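Local structure of putative branched-chain amino acid ABC transporter (Chromobacterium violaceum, 4PYR) at residues G5-P9 with V22-V26; N61-L67 with V81-N87; V73-P77 with E92-N96; L99-L104 with R288-R292; I255-L260 with V273-T279. The protein binds glutathione in a cleft and, as a putative LppC-family lipoprotein with a periplasmic-binding-protein-like fold, may regulate the activity of an enzyme. All coordinates share one frame. Where two conformers were deposited one is given. Residues are numbered along the deposited sequence.

Contact 1. Residues G5-P9 with V22-V26; sequences GVILP and VRSGV
Residues 5-8 are extended (Leu-8 at phi/psi -135/159) and residues 22-26 are alpha-helical. The axes of these short pieces run almost antiparallel, at 168°, and come within 10.4 Å; the nearest CA atoms, those of Val-6 and Arg-23, are 7.7 Å apart. Alternation along the strand aims Val-6 and Leu-8 at the helix and turns Ile-7 away. Val-6 is t, which brings CG2 to 4.1 Å from CG1 of Val-26, also t. Leu-8 adopts mt and places CD1 3.9 Å from CG1 of Val-22, again t. Compact beta-branched valines fill the space between helix and sheet. This is the first half of a beta-alpha-beta crossover in which strand 2-8 leads through helix 16-33 to the neighbouring parallel strand 36-42, as in Rossmann-like periplasmic-binding domains. Arg-23 leaves the helix sideways, so its length must bring the guanidinium to the strand: chi1 is m, chi2 and chi3 are t, and chi4 turns to -83°. NH1 then donates to Val-6 O at 3.1 Å, with weaker bonds from NH2 to Val-6 O (3.5 Å) and to Leu-8 O (3.4 Å). CB of Leu-8 covers one guanidinium face, 3.6 Å from NH2. The strongest partner of this group is Val-41 O on the adjacent strand 36-42, to which NH2 donates.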
# COMPACT_ATOMS: atom_id res chain seq x y z
N GLY A 5 8.99 -12.30 15.71
CA GLY A 5 7.76 -13.03 15.92
C GLY A 5 6.83 -12.61 14.82
O GLY A 5 6.63 -11.43 14.60
N VAL A 6 6.32 -13.59 14.07
CA VAL A 6 5.41 -13.33 12.95
C VAL A 6 4.02 -13.76 13.42
O VAL A 6 3.74 -14.94 13.50
CB VAL A 6 5.85 -14.10 11.70
CG1 VAL A 6 4.96 -13.65 10.53
CG2 VAL A 6 7.31 -13.86 11.37
N ILE A 7 3.21 -12.79 13.82
CA ILE A 7 1.97 -13.01 14.53
C ILE A 7 0.83 -12.52 13.65
O ILE A 7 0.50 -11.33 13.60
CB ILE A 7 2.00 -12.23 15.88
CG1 ILE A 7 3.23 -12.71 16.64
CG2 ILE A 7 0.75 -12.53 16.66
CD1 ILE A 7 3.42 -12.13 18.02
N LEU A 8 0.23 -13.47 12.94
CA LEU A 8 -0.77 -13.19 11.91
C LEU A 8 -1.94 -14.15 12.09
O LEU A 8 -1.81 -15.18 12.71
CB LEU A 8 -0.17 -13.30 10.53
CG LEU A 8 0.96 -12.32 10.22
CD1 LEU A 8 1.64 -12.61 8.89
CD2 LEU A 8 0.48 -10.86 10.26
N PRO A 9 -3.11 -13.78 11.54
CA PRO A 9 -4.29 -14.65 11.64
C PRO A 9 -4.10 -16.03 11.03
O PRO A 9 -3.37 -16.16 10.05
CB PRO A 9 -5.37 -13.86 10.88
CG PRO A 9 -4.92 -12.44 10.90
CD PRO A 9 -3.43 -12.50 10.89
N VAL A 22 1.15 -13.00 3.01
CA VAL A 22 2.11 -12.18 3.71
C VAL A 22 3.21 -13.05 4.32
O VAL A 22 4.42 -12.73 4.17
CB VAL A 22 1.43 -11.36 4.78
CG1 VAL A 22 2.44 -10.62 5.64
CG2 VAL A 22 0.44 -10.34 4.19
N ARG A 23 2.82 -14.12 5.00
CA ARG A 23 3.80 -15.04 5.59
C ARG A 23 4.78 -15.55 4.55
O ARG A 23 5.98 -15.68 4.82
CB ARG A 23 3.12 -16.24 6.27
CG ARG A 23 2.57 -15.97 7.64
CD ARG A 23 2.23 -17.25 8.36
NE ARG A 23 1.43 -17.01 9.53
CZ ARG A 23 1.94 -16.66 10.71
NH1 ARG A 23 3.26 -16.53 10.87
NH2 ARG A 23 1.14 -16.46 11.73
N SER A 24 4.29 -15.86 3.35
CA SER A 24 5.14 -16.45 2.33
C SER A 24 6.18 -15.42 1.87
O SER A 24 7.29 -15.78 1.50
CB SER A 24 4.32 -17.00 1.15
OG SER A 24 3.75 -15.98 0.34
N GLY A 25 5.84 -14.14 1.92
CA GLY A 25 6.78 -13.09 1.59
C GLY A 25 7.82 -12.90 2.68
O GLY A 25 9.01 -12.72 2.38
N VAL A 26 7.37 -12.89 3.94
CA VAL A 26 8.29 -12.82 5.07
C VAL A 26 9.29 -13.94 5.01
O VAL A 26 10.53 -13.69 5.17
CB VAL A 26 7.55 -12.89 6.44
CG1 VAL A 26 8.54 -12.92 7.60
CG2 VAL A 26 6.58 -11.73 6.60

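Contact 2. Residues N61-L67 with V81-N87; sequences NVVIGPL and VPTLALN. With GSH (glutathione), chain B.
This is a parallel strand pair inside the five-stranded sheet, joining strands 62-64 and 83-85 of one beta-alpha-beta unit. The axes are 4.7 Å apart and 9° from parallel, with Val-63 opposite Thr-83 (CA-CA 4.6 Å) and Ile-64 opposite Leu-84 (4.8 Å). The ladder runs Val-63 N to Pro-82 O (3.0 Å), Leu-84 N to Val-63 O (2.8 Å) and Gly-65 N to Leu-84 O (2.8 Å). A cis peptide before Pro-66 then shifts the pattern, so Leu-86 N bonds Pro-66 O at 2.9 Å. Gly-65, at phi/psi 116/170, takes angles that would jam a CB against the preceding carbonyl. Leu-67 (tp) brings CD1 to 3.8 Å from Leu-86 CB, and Ile-64 CG2 meets Leu-86 CD1 at 3.9 Å. Leu-86 and Asn-87 reach the bound glutathione, Leu-86 O lying 2.8 Å from its O32. Helix 245-265 covers the face bearing Ile-64, while Ala-85 and Pro-66 lean on helix 69-75 and strand 2-8 flanks strand 62-64.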
# COMPACT_ATOMS: atom_id res chain seq x y z
N ASN A 61 12.53 -10.34 19.57
CA ASN A 61 12.89 -8.93 19.78
C ASN A 61 12.31 -7.93 18.79
O ASN A 61 12.59 -6.74 18.91
CB ASN A 61 14.40 -8.78 19.94
CG ASN A 61 15.18 -9.53 18.90
OD1 ASN A 61 14.71 -9.74 17.81
ND2 ASN A 61 16.39 -9.95 19.24
N VAL A 62 11.49 -8.41 17.83
CA VAL A 62 10.67 -7.53 17.01
C VAL A 62 9.51 -8.41 16.50
O VAL A 62 9.64 -9.62 16.47
CB VAL A 62 11.50 -7.01 15.81
CG1 VAL A 62 12.08 -8.18 15.02
CG2 VAL A 62 10.76 -6.01 14.95
N VAL A 63 8.40 -7.77 16.22
CA VAL A 63 7.20 -8.48 15.77
C VAL A 63 6.67 -7.89 14.48
O VAL A 63 6.73 -6.69 14.27
CB VAL A 63 6.12 -8.45 16.88
CG1 VAL A 63 4.75 -8.81 16.35
CG2 VAL A 63 6.50 -9.39 18.01
N ILE A 64 6.26 -8.80 13.58
CA ILE A 64 5.48 -8.46 12.39
C ILE A 64 4.06 -8.90 12.68
O ILE A 64 3.83 -10.06 13.06
CB ILE A 64 5.99 -9.18 11.14
CG1 ILE A 64 7.37 -8.61 10.80
CG2 ILE A 64 5.00 -9.02 9.97
CD1 ILE A 64 8.12 -9.47 9.78
N GLY A 65 3.12 -7.97 12.54
CA GLY A 65 1.75 -8.21 12.91
C GLY A 65 1.35 -7.29 14.05
O GLY A 65 2.20 -6.64 14.64
N PRO A 66 0.06 -7.26 14.35
CA PRO A 66 -1.04 -8.02 13.76
C PRO A 66 -1.58 -7.42 12.46
O PRO A 66 -1.10 -6.42 11.94
CB PRO A 66 -2.16 -7.94 14.82
CG PRO A 66 -1.68 -7.06 15.89
CD PRO A 66 -0.40 -6.42 15.45
N LEU A 67 -2.60 -8.10 11.94
CA LEU A 67 -3.18 -7.74 10.66
C LEU A 67 -4.52 -7.05 10.79
O LEU A 67 -4.79 -6.10 10.05
CB LEU A 67 -3.28 -8.97 9.76
CG LEU A 67 -3.68 -8.73 8.31
CD1 LEU A 67 -2.77 -7.73 7.61
CD2 LEU A 67 -3.65 -10.05 7.56
N VAL A 81 8.14 -4.67 22.50
CA VAL A 81 9.22 -4.70 21.52
C VAL A 81 8.72 -4.03 20.23
O VAL A 81 7.51 -3.91 20.02
CB VAL A 81 9.72 -6.13 21.23
CG1 VAL A 81 10.16 -6.81 22.48
CG2 VAL A 81 8.69 -6.96 20.45
N PRO A 82 9.65 -3.53 19.40
CA PRO A 82 9.22 -2.88 18.17
C PRO A 82 8.27 -3.78 17.44
O PRO A 82 8.60 -4.95 17.24
CB PRO A 82 10.53 -2.64 17.43
CG PRO A 82 11.56 -2.58 18.48
CD PRO A 82 11.11 -3.60 19.49
N THR A 83 7.10 -3.25 17.08
CA THR A 83 6.06 -4.07 16.50
C THR A 83 5.53 -3.39 15.26
O THR A 83 5.13 -2.24 15.29
CB THR A 83 4.97 -4.30 17.55
OG1 THR A 83 5.58 -4.98 18.64
CG2 THR A 83 3.84 -5.12 17.04
N LEU A 84 5.61 -4.14 14.15
CA LEU A 84 5.20 -3.64 12.85
C LEU A 84 3.85 -4.22 12.50
O LEU A 84 3.75 -5.30 11.87
CB LEU A 84 6.25 -4.00 11.79
CG LEU A 84 5.97 -3.33 10.47
CD1 LEU A 84 6.18 -1.83 10.46
CD2 LEU A 84 6.88 -4.02 9.46
N ALA A 85 2.79 -3.52 12.90
CA ALA A 85 1.44 -3.88 12.46
C ALA A 85 1.27 -3.67 10.95
O ALA A 85 1.89 -2.82 10.33
CB ALA A 85 0.41 -3.09 13.24
N LEU A 86 0.38 -4.48 10.36
CA LEU A 86 0.19 -4.41 8.93
C LEU A 86 -1.16 -3.84 8.57
O LEU A 86 -1.76 -4.19 7.55
CB LEU A 86 0.41 -5.80 8.31
CG LEU A 86 1.82 -6.40 8.51
CD1 LEU A 86 1.93 -7.78 7.85
CD2 LEU A 86 2.88 -5.47 7.94
N ASN A 87 -1.64 -2.97 9.44
CA ASN A 87 -2.81 -2.14 9.19
C ASN A 87 -2.58 -0.84 9.93
O ASN A 87 -1.64 -0.74 10.71
CB ASN A 87 -4.11 -2.86 9.61
CG ASN A 87 -5.33 -2.17 9.04
OD1 ASN A 87 -5.73 -1.07 9.47
ND2 ASN A 87 -5.89 -2.78 8.04
N1 GSH B . -8.78 4.19 7.67
CA1 GSH B . -9.53 3.68 6.54
C1 GSH B . -10.73 4.55 6.21
O11 GSH B . -10.58 5.78 5.99
O12 GSH B . -11.85 4.00 6.13
CB1 GSH B . -9.98 2.24 6.81
CG1 GSH B . -8.84 1.29 7.14
CD1 GSH B . -7.91 1.14 5.98
OE1 GSH B . -8.05 1.86 5.00
N2 GSH B . -6.97 0.17 6.12
CA2 GSH B . -5.95 -0.18 5.13
C2 GSH B . -6.29 -1.51 4.51
O2 GSH B . -7.52 -1.63 4.47
CB2 GSH B . -4.59 -0.20 5.79
SG2 GSH B . -4.59 0.87 7.23
N3 GSH B . -5.40 -2.48 4.06
CA3 GSH B . -3.92 -2.47 3.87
C3 GSH B . -3.15 -3.68 4.39
O31 GSH B . -2.08 -4.06 3.81
O32 GSH B . -3.59 -4.29 5.38

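Contact 3. Residues V73-P77 with E92-N96; sequences VKLAP and EAAAN
Small apolar groups make the centre of this contact. CB of Ala-76 points at residues 92-96 and lies 4.1 Å from CB of Ala-94 and 3.5 Å from Ala-94 O; so short a side chain suits the close approach of the backbones, 5.6 Å between the CA atoms of Ala-76 and Ala-94. CG of Pro-77 meets the same Ala-94 CB at 4.1 Å. One turn earlier, Val-73, rotamer t, sets CG2 4.3 Å from Ala-93 CB, and the CA atoms of these two residues are 4.3 Å apart. Its CG1 touches the aliphatic CG of Glu-92 at 3.9 Å, where a long charged side chain can lie along the solvent-exposed side. Residues 73-75 are helical and 76-77 are 3-10, whereas Ala-93, Ala-94 and Ala-95 are in polyproline-II conformation, near -60/140. Pro-77 has no amide hydrogen to offer Val-73 O, and a water fills that need, donating to Val-73 O at 2.7 Å and accepting from Ala-94 N at 2.6 Å. At the far end Asn-96, chi1 t, donates from ND2 to Ala-76 O at 2.7 Å; its amide also serves Val-79 O and Lys-98 N. Such an extended loop, laid across the end of helix 69-75, here takes the place of a crossover helix between the parallel strands 83-85 and 99-101 of the alpha/beta sheet.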
# COMPACT_ATOMS: atom_id res chain seq x y z
N VAL A 73 -5.74 -2.59 18.19
CA VAL A 73 -6.27 -1.84 19.34
C VAL A 73 -6.10 -2.61 20.65
O VAL A 73 -5.71 -2.03 21.67
CB VAL A 73 -7.76 -1.50 19.14
CG1 VAL A 73 -8.32 -0.85 20.39
CG2 VAL A 73 -7.93 -0.58 17.94
N LYS A 74 -6.44 -3.89 20.63
CA LYS A 74 -6.31 -4.76 21.81
C LYS A 74 -4.88 -4.92 22.28
O LYS A 74 -4.64 -5.12 23.47
CB LYS A 74 -6.88 -6.16 21.51
CG LYS A 74 -8.39 -6.18 21.35
CD LYS A 74 -8.93 -7.59 21.10
CE LYS A 74 -10.43 -7.67 21.27
NZ LYS A 74 -10.85 -7.30 22.64
N LEU A 75 -3.95 -4.91 21.33
CA LEU A 75 -2.53 -5.20 21.58
C LEU A 75 -1.72 -3.98 22.05
O LEU A 75 -0.82 -4.13 22.85
CB LEU A 75 -1.88 -5.78 20.33
CG LEU A 75 -0.39 -6.20 20.42
CD1 LEU A 75 -0.25 -7.25 21.53
CD2 LEU A 75 0.19 -6.71 19.12
N ALA A 76 -2.02 -2.81 21.49
CA ALA A 76 -1.16 -1.61 21.66
C ALA A 76 -0.63 -1.38 23.11
O ALA A 76 0.58 -1.16 23.31
CB ALA A 76 -1.89 -0.37 21.15
N PRO A 77 -1.49 -1.51 24.12
CA PRO A 77 -0.98 -1.21 25.50
C PRO A 77 0.09 -2.19 25.97
O PRO A 77 0.90 -1.85 26.83
CB PRO A 77 -2.23 -1.31 26.42
CG PRO A 77 -3.39 -1.13 25.47
CD PRO A 77 -2.96 -1.66 24.13
N GLU A 92 -8.55 4.74 17.98
CA GLU A 92 -8.79 4.18 19.32
C GLU A 92 -7.57 3.43 19.89
O GLU A 92 -7.48 3.23 21.11
CB GLU A 92 -10.00 3.23 19.34
CG GLU A 92 -10.17 2.53 20.70
CD GLU A 92 -11.41 1.66 20.83
OE1 GLU A 92 -11.94 1.19 19.80
OE2 GLU A 92 -11.82 1.43 21.99
N ALA A 93 -6.67 2.98 19.03
CA ALA A 93 -5.45 2.35 19.51
C ALA A 93 -4.72 3.29 20.48
O ALA A 93 -4.69 4.50 20.26
CB ALA A 93 -4.54 2.00 18.37
N ALA A 94 -4.16 2.69 21.53
CA ALA A 94 -3.36 3.43 22.51
C ALA A 94 -2.05 3.88 21.89
O ALA A 94 -1.40 3.14 21.17
CB ALA A 94 -3.09 2.56 23.74
N ALA A 95 -1.67 5.12 22.19
CA ALA A 95 -0.36 5.59 21.77
C ALA A 95 0.72 4.70 22.41
O ALA A 95 0.64 4.34 23.61
CB ALA A 95 -0.14 7.03 22.17
N ASN A 96 1.72 4.38 21.61
CA ASN A 96 2.81 3.48 22.01
C ASN A 96 3.95 3.63 21.02
O ASN A 96 3.80 3.34 19.84
CB ASN A 96 2.36 2.02 22.09
CG ASN A 96 3.41 1.13 22.76
OD1 ASN A 96 4.61 1.31 22.55
ND2 ASN A 96 2.96 0.16 23.52
O HOH W 1 -5.33 0.53 22.38

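Contact 4. Residues L99-L104 with R288-R292; sequences LYSLSL and RAFER. With GSH (glutathione), chain B.
Residues 99-103 and 289-292 are extended and the segments run the same way, their end-to-end directions 25° apart; Arg-288 (47/37) is left-handed and Leu-104 (-104/35) turns out of the extended run. They join the two sheets of a periplasmic-binding-protein-like fold: strand 99-101 edges the parallel sheet and strand 290-298 belongs to the mixed one. One bridge pairs Ser-101 with Ala-289 (CA-CA 4.4 Å), through Ser-101 N to Arg-288 O at 2.9 Å and Phe-290 N to Ser-101 O at 2.8 Å. Beyond it the backbones diverge, and a water fills the gap, accepting from Ser-103 N (3.0 Å) and donating to Phe-290 O (2.5 Å). Arg-288 folds back so that NE donates to Leu-99 O at 2.8 Å. Small side chains suit the bridge, whereas large ones pack alongside: Phe-290 sets CE2 4.0 Å from Tyr-100 CB, and Leu-102 (tp) sets CD1 4.1 Å from Phe-290 CB. The hydroxyl of Tyr-100 bonds Gly-270. Arg-292 is held by a salt bridge to Glu-109 and a bond to Thr-279 O. Ser-103 and Leu-104 line the glutathione pocket, while CD2 of Leu-104 lies over one face of the Arg-292 guanidinium, 3.8 Å from CZ.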
# COMPACT_ATOMS: atom_id res chain seq x y z
N LEU A 99 5.11 0.88 18.57
CA LEU A 99 4.14 0.36 17.61
C LEU A 99 4.13 1.18 16.33
O LEU A 99 3.85 2.35 16.34
CB LEU A 99 2.74 0.34 18.24
CG LEU A 99 1.62 -0.24 17.37
CD1 LEU A 99 2.00 -1.64 16.87
CD2 LEU A 99 0.26 -0.24 18.07
N TYR A 100 4.39 0.45 15.20
CA TYR A 100 4.55 1.08 13.89
C TYR A 100 3.58 0.37 12.94
O TYR A 100 3.02 -0.66 13.28
CB TYR A 100 6.00 0.86 13.36
CG TYR A 100 7.08 1.43 14.27
CD1 TYR A 100 7.52 2.72 14.09
CD2 TYR A 100 7.66 0.65 15.26
CE1 TYR A 100 8.49 3.28 14.94
CE2 TYR A 100 8.64 1.19 16.11
CZ TYR A 100 9.05 2.48 15.94
OH TYR A 100 10.03 3.02 16.77
N SER A 101 3.38 0.96 11.77
CA SER A 101 2.49 0.38 10.75
C SER A 101 3.18 0.38 9.40
O SER A 101 3.85 1.33 9.06
CB SER A 101 1.18 1.19 10.62
OG SER A 101 0.38 0.73 9.54
N LEU A 102 2.99 -0.70 8.63
CA LEU A 102 3.26 -0.71 7.18
C LEU A 102 2.02 -1.31 6.54
O LEU A 102 1.63 -2.38 6.91
CB LEU A 102 4.45 -1.58 6.83
CG LEU A 102 4.75 -1.72 5.32
CD1 LEU A 102 5.11 -0.40 4.65
CD2 LEU A 102 5.85 -2.71 5.07
N SER A 103 1.45 -0.59 5.60
CA SER A 103 0.20 -1.04 4.96
C SER A 103 0.13 -0.52 3.53
O SER A 103 1.00 0.22 3.08
CB SER A 103 -1.02 -0.56 5.78
OG SER A 103 -1.25 0.82 5.59
N LEU A 104 -0.93 -0.90 2.83
CA LEU A 104 -1.12 -0.47 1.45
C LEU A 104 -2.20 0.62 1.36
O LEU A 104 -2.90 0.70 0.37
CB LEU A 104 -1.50 -1.69 0.59
CG LEU A 104 -0.48 -2.82 0.70
CD1 LEU A 104 -0.93 -3.98 -0.16
CD2 LEU A 104 0.94 -2.36 0.34
N ARG A 288 2.98 7.02 13.10
CA ARG A 288 4.07 6.00 13.09
C ARG A 288 3.84 4.95 11.98
O ARG A 288 4.16 3.76 12.14
CB ARG A 288 4.22 5.30 14.45
CG ARG A 288 5.21 5.96 15.41
CD ARG A 288 5.29 5.18 16.73
NE ARG A 288 3.95 5.00 17.28
CZ ARG A 288 3.24 5.94 17.86
NH1 ARG A 288 3.75 7.15 18.05
NH2 ARG A 288 2.01 5.68 18.32
N ALA A 289 3.32 5.44 10.85
CA ALA A 289 3.14 4.59 9.67
C ALA A 289 4.31 4.88 8.74
O ALA A 289 4.69 6.05 8.54
CB ALA A 289 1.82 4.90 8.97
N PHE A 290 4.87 3.82 8.17
CA PHE A 290 5.90 3.94 7.15
C PHE A 290 5.18 4.30 5.89
O PHE A 290 4.36 3.51 5.42
CB PHE A 290 6.67 2.64 6.99
CG PHE A 290 7.70 2.45 8.03
CD1 PHE A 290 8.95 3.04 7.90
CD2 PHE A 290 7.41 1.74 9.20
CE1 PHE A 290 9.89 2.94 8.92
CE2 PHE A 290 8.35 1.63 10.21
CZ PHE A 290 9.59 2.22 10.07
N GLU A 291 5.40 5.50 5.38
CA GLU A 291 4.79 5.89 4.15
C GLU A 291 5.60 5.38 2.97
O GLU A 291 6.80 5.13 3.09
CB GLU A 291 4.50 7.38 4.12
CG GLU A 291 3.63 7.81 5.30
CD GLU A 291 3.45 9.31 5.40
OE1 GLU A 291 4.28 10.06 4.81
OE2 GLU A 291 2.48 9.72 6.09
N ARG A 292 4.91 5.13 1.86
CA ARG A 292 5.45 4.45 0.71
C ARG A 292 5.45 5.36 -0.49
O ARG A 292 4.39 5.74 -1.00
CB ARG A 292 4.59 3.26 0.28
CG ARG A 292 4.53 2.03 1.16
CD ARG A 292 3.90 0.90 0.38
NE ARG A 292 2.56 1.24 -0.05
CZ ARG A 292 2.01 0.96 -1.25
NH1 ARG A 292 2.69 0.38 -2.22
NH2 ARG A 292 0.78 1.33 -1.46
N1 GSH B . -8.78 4.19 7.67
CA1 GSH B . -9.53 3.68 6.54
C1 GSH B . -10.73 4.55 6.21
O11 GSH B . -10.58 5.78 5.99
O12 GSH B . -11.85 4.00 6.13
CB1 GSH B . -9.98 2.24 6.81
CG1 GSH B . -8.84 1.29 7.14
CD1 GSH B . -7.91 1.14 5.98
OE1 GSH B . -8.05 1.86 5.00
N2 GSH B . -6.97 0.17 6.12
CA2 GSH B . -5.95 -0.18 5.13
C2 GSH B . -6.29 -1.51 4.51
O2 GSH B . -7.52 -1.63 4.47
CB2 GSH B . -4.59 -0.20 5.79
SG2 GSH B . -4.59 0.87 7.23
N3 GSH B . -5.40 -2.48 4.06
CA3 GSH B . -3.92 -2.47 3.87
C3 GSH B . -3.15 -3.68 4.39
O31 GSH B . -2.08 -4.06 3.81
O32 GSH B . -3.59 -4.29 5.38
O HOH W 2 2.14 2.31 5.51
O HOH W 3 1.48 2.97 2.49

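Contact 5. Residues I255-L260 with V273-T279; sequences IDAYRL and VRLDGVT
Helix 255-260 lies against the edge strand 274-277 of the mixed sheet, its axis 9.4 Å away and nearly antiparallel at 152°, as part of a periplasmic-binding-protein-like fold. The strand kinks at an inverse gamma turn centred on Asp-276, with a weak bond from Gly-277 N to Leu-275 O (3.0 Å), and Gly-277 forms the hollow into which Asp-256 presses: OD2 stands 3.1 Å from Gly-277 CA, where any CB would clash. Two apolar bumps flank this polar notch. Leu-260 (mt) wedges CD2 between CG1 of Val-273 at 3.6 Å and CB of Leu-275 at 4.2 Å, while CG2 of Ile-255 meets CG2 of Val-278 at 3.9 Å. Arg-259 reaches across to the turn, chi3 turning to p, with CD1 of Leu-275 against one guanidinium face, 3.7 Å from NH2. The guanidinium edge grips the turn: NH1 and NH2 donate to Asp-276 O at 2.9 and 3.1 Å, and NH2 makes a salt bridge to Asp-276 OD1 at 2.9 Å. NH1 also pairs with Asp-256 OD1 at 3.1 Å, completing a three-residue salt-bridge network. Asp-256 also accepts from successive amides after the turn: Val-278 N reaches OD1 and Thr-279 N reaches OD2, both at 2.8 Å, and Thr-279 OG1 donates to the same OD2, also at 2.8 Å.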
# COMPACT_ATOMS: atom_id res chain seq x y z
N ILE A 255 7.74 -9.25 2.23
CA ILE A 255 9.17 -9.05 2.05
C ILE A 255 9.57 -7.79 2.81
O ILE A 255 10.54 -7.82 3.57
CB ILE A 255 9.54 -8.90 0.57
CG1 ILE A 255 9.38 -10.28 -0.09
CG2 ILE A 255 10.94 -8.32 0.39
CD1 ILE A 255 9.49 -10.24 -1.58
N ASP A 256 8.94 -6.68 2.54
CA ASP A 256 9.35 -5.42 3.23
C ASP A 256 9.10 -5.45 4.74
O ASP A 256 9.86 -4.79 5.48
CB ASP A 256 8.69 -4.21 2.62
CG ASP A 256 9.36 -3.75 1.33
OD1 ASP A 256 10.42 -4.27 0.93
OD2 ASP A 256 8.82 -2.82 0.73
N ALA A 257 8.12 -6.21 5.21
CA ALA A 257 7.86 -6.30 6.68
C ALA A 257 9.07 -6.99 7.34
O ALA A 257 9.54 -6.56 8.40
CB ALA A 257 6.56 -7.08 6.96
N TYR A 258 9.55 -8.09 6.72
CA TYR A 258 10.73 -8.75 7.16
C TYR A 258 11.90 -7.74 7.21
O TYR A 258 12.59 -7.63 8.23
CB TYR A 258 11.12 -9.88 6.24
CG TYR A 258 12.45 -10.46 6.66
CD1 TYR A 258 12.50 -11.47 7.56
CD2 TYR A 258 13.66 -10.00 6.13
CE1 TYR A 258 13.74 -12.04 7.94
CE2 TYR A 258 14.88 -10.53 6.51
CZ TYR A 258 14.91 -11.54 7.42
OH TYR A 258 16.11 -12.07 7.85
N ARG A 259 12.10 -6.98 6.11
CA ARG A 259 13.25 -6.09 6.03
C ARG A 259 13.20 -4.99 7.05
O ARG A 259 14.23 -4.68 7.65
CB ARG A 259 13.40 -5.52 4.64
CG ARG A 259 13.59 -6.63 3.57
CD ARG A 259 13.53 -6.13 2.11
NE ARG A 259 14.57 -5.16 1.81
CZ ARG A 259 14.50 -4.17 0.94
NH1 ARG A 259 13.39 -3.93 0.25
NH2 ARG A 259 15.55 -3.40 0.75
N LEU A 260 12.02 -4.41 7.22
CA LEU A 260 11.83 -3.35 8.24
C LEU A 260 11.99 -3.89 9.64
O LEU A 260 12.61 -3.23 10.49
CB LEU A 260 10.47 -2.70 8.13
CG LEU A 260 10.29 -1.65 7.08
CD1 LEU A 260 8.83 -1.22 7.14
CD2 LEU A 260 11.19 -0.48 7.34
N VAL A 273 14.73 4.87 10.55
CA VAL A 273 14.61 3.71 9.69
C VAL A 273 14.01 4.14 8.36
O VAL A 273 12.94 4.77 8.33
CB VAL A 273 13.76 2.59 10.33
CG1 VAL A 273 13.54 1.45 9.34
CG2 VAL A 273 14.45 2.04 11.57
N ARG A 274 14.75 3.86 7.28
CA ARG A 274 14.31 4.09 5.92
C ARG A 274 14.62 2.81 5.15
O ARG A 274 15.50 2.06 5.54
CB ARG A 274 15.06 5.25 5.30
CG ARG A 274 14.94 6.56 6.08
CD ARG A 274 14.80 7.77 5.17
NE ARG A 274 14.48 8.99 5.92
CZ ARG A 274 14.25 10.18 5.37
NH1 ARG A 274 14.30 10.34 4.05
NH2 ARG A 274 13.95 11.22 6.15
N LEU A 275 13.90 2.55 4.07
CA LEU A 275 14.11 1.33 3.28
C LEU A 275 13.81 1.56 1.80
O LEU A 275 12.82 2.17 1.49
CB LEU A 275 13.17 0.22 3.76
CG LEU A 275 13.44 -1.22 3.27
CD1 LEU A 275 14.70 -1.74 3.91
CD2 LEU A 275 12.28 -2.19 3.47
N ASP A 276 14.67 1.03 0.94
CA ASP A 276 14.37 0.88 -0.50
C ASP A 276 13.47 -0.34 -0.68
O ASP A 276 13.90 -1.44 -1.08
CB ASP A 276 15.65 0.84 -1.37
CG ASP A 276 16.56 -0.36 -1.09
OD1 ASP A 276 16.63 -0.83 0.06
OD2 ASP A 276 17.24 -0.84 -2.03
N GLY A 277 12.21 -0.17 -0.31
CA GLY A 277 11.29 -1.25 -0.18
C GLY A 277 10.91 -1.77 -1.57
O GLY A 277 10.86 -1.01 -2.54
N VAL A 278 10.65 -3.06 -1.63
CA VAL A 278 10.02 -3.59 -2.85
C VAL A 278 8.61 -3.04 -3.02
O VAL A 278 8.09 -3.04 -4.14
CB VAL A 278 10.03 -5.13 -2.96
CG1 VAL A 278 11.42 -5.67 -2.92
CG2 VAL A 278 9.13 -5.79 -1.90
N THR A 279 8.01 -2.51 -1.93
CA THR A 279 6.67 -1.94 -1.99
C THR A 279 6.72 -0.44 -2.19
O THR A 279 5.67 0.20 -2.37
CB THR A 279 5.85 -2.21 -0.71
OG1 THR A 279 6.43 -1.47 0.39
CG2 THR A 279 5.74 -3.66 -0.42

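Contacts 1, 2 and 4 are buried and reach the same parallel sheet, through strands 2-8, 62-64, 83-85 and 99-101; contact 3 is the most exposed, at the surface where the loop before strand 99-101 meets helix 69-75. Contact 2 is held mainly by backbone hydrogen bonds, contact 1 by valine and leucine packing with one arginine, contact 3 by alanines, an asparagine and a water. Contact 5 is buried yet rich in charge. Its helix presses Ala-257 and Leu-260 onto Leu-84 of contact 2, and Thr-279 O accepts from Arg-292 of contact 4, inside whose long chain loop contact 5 is nested. Contacts 2 and 4 both touch glutathione.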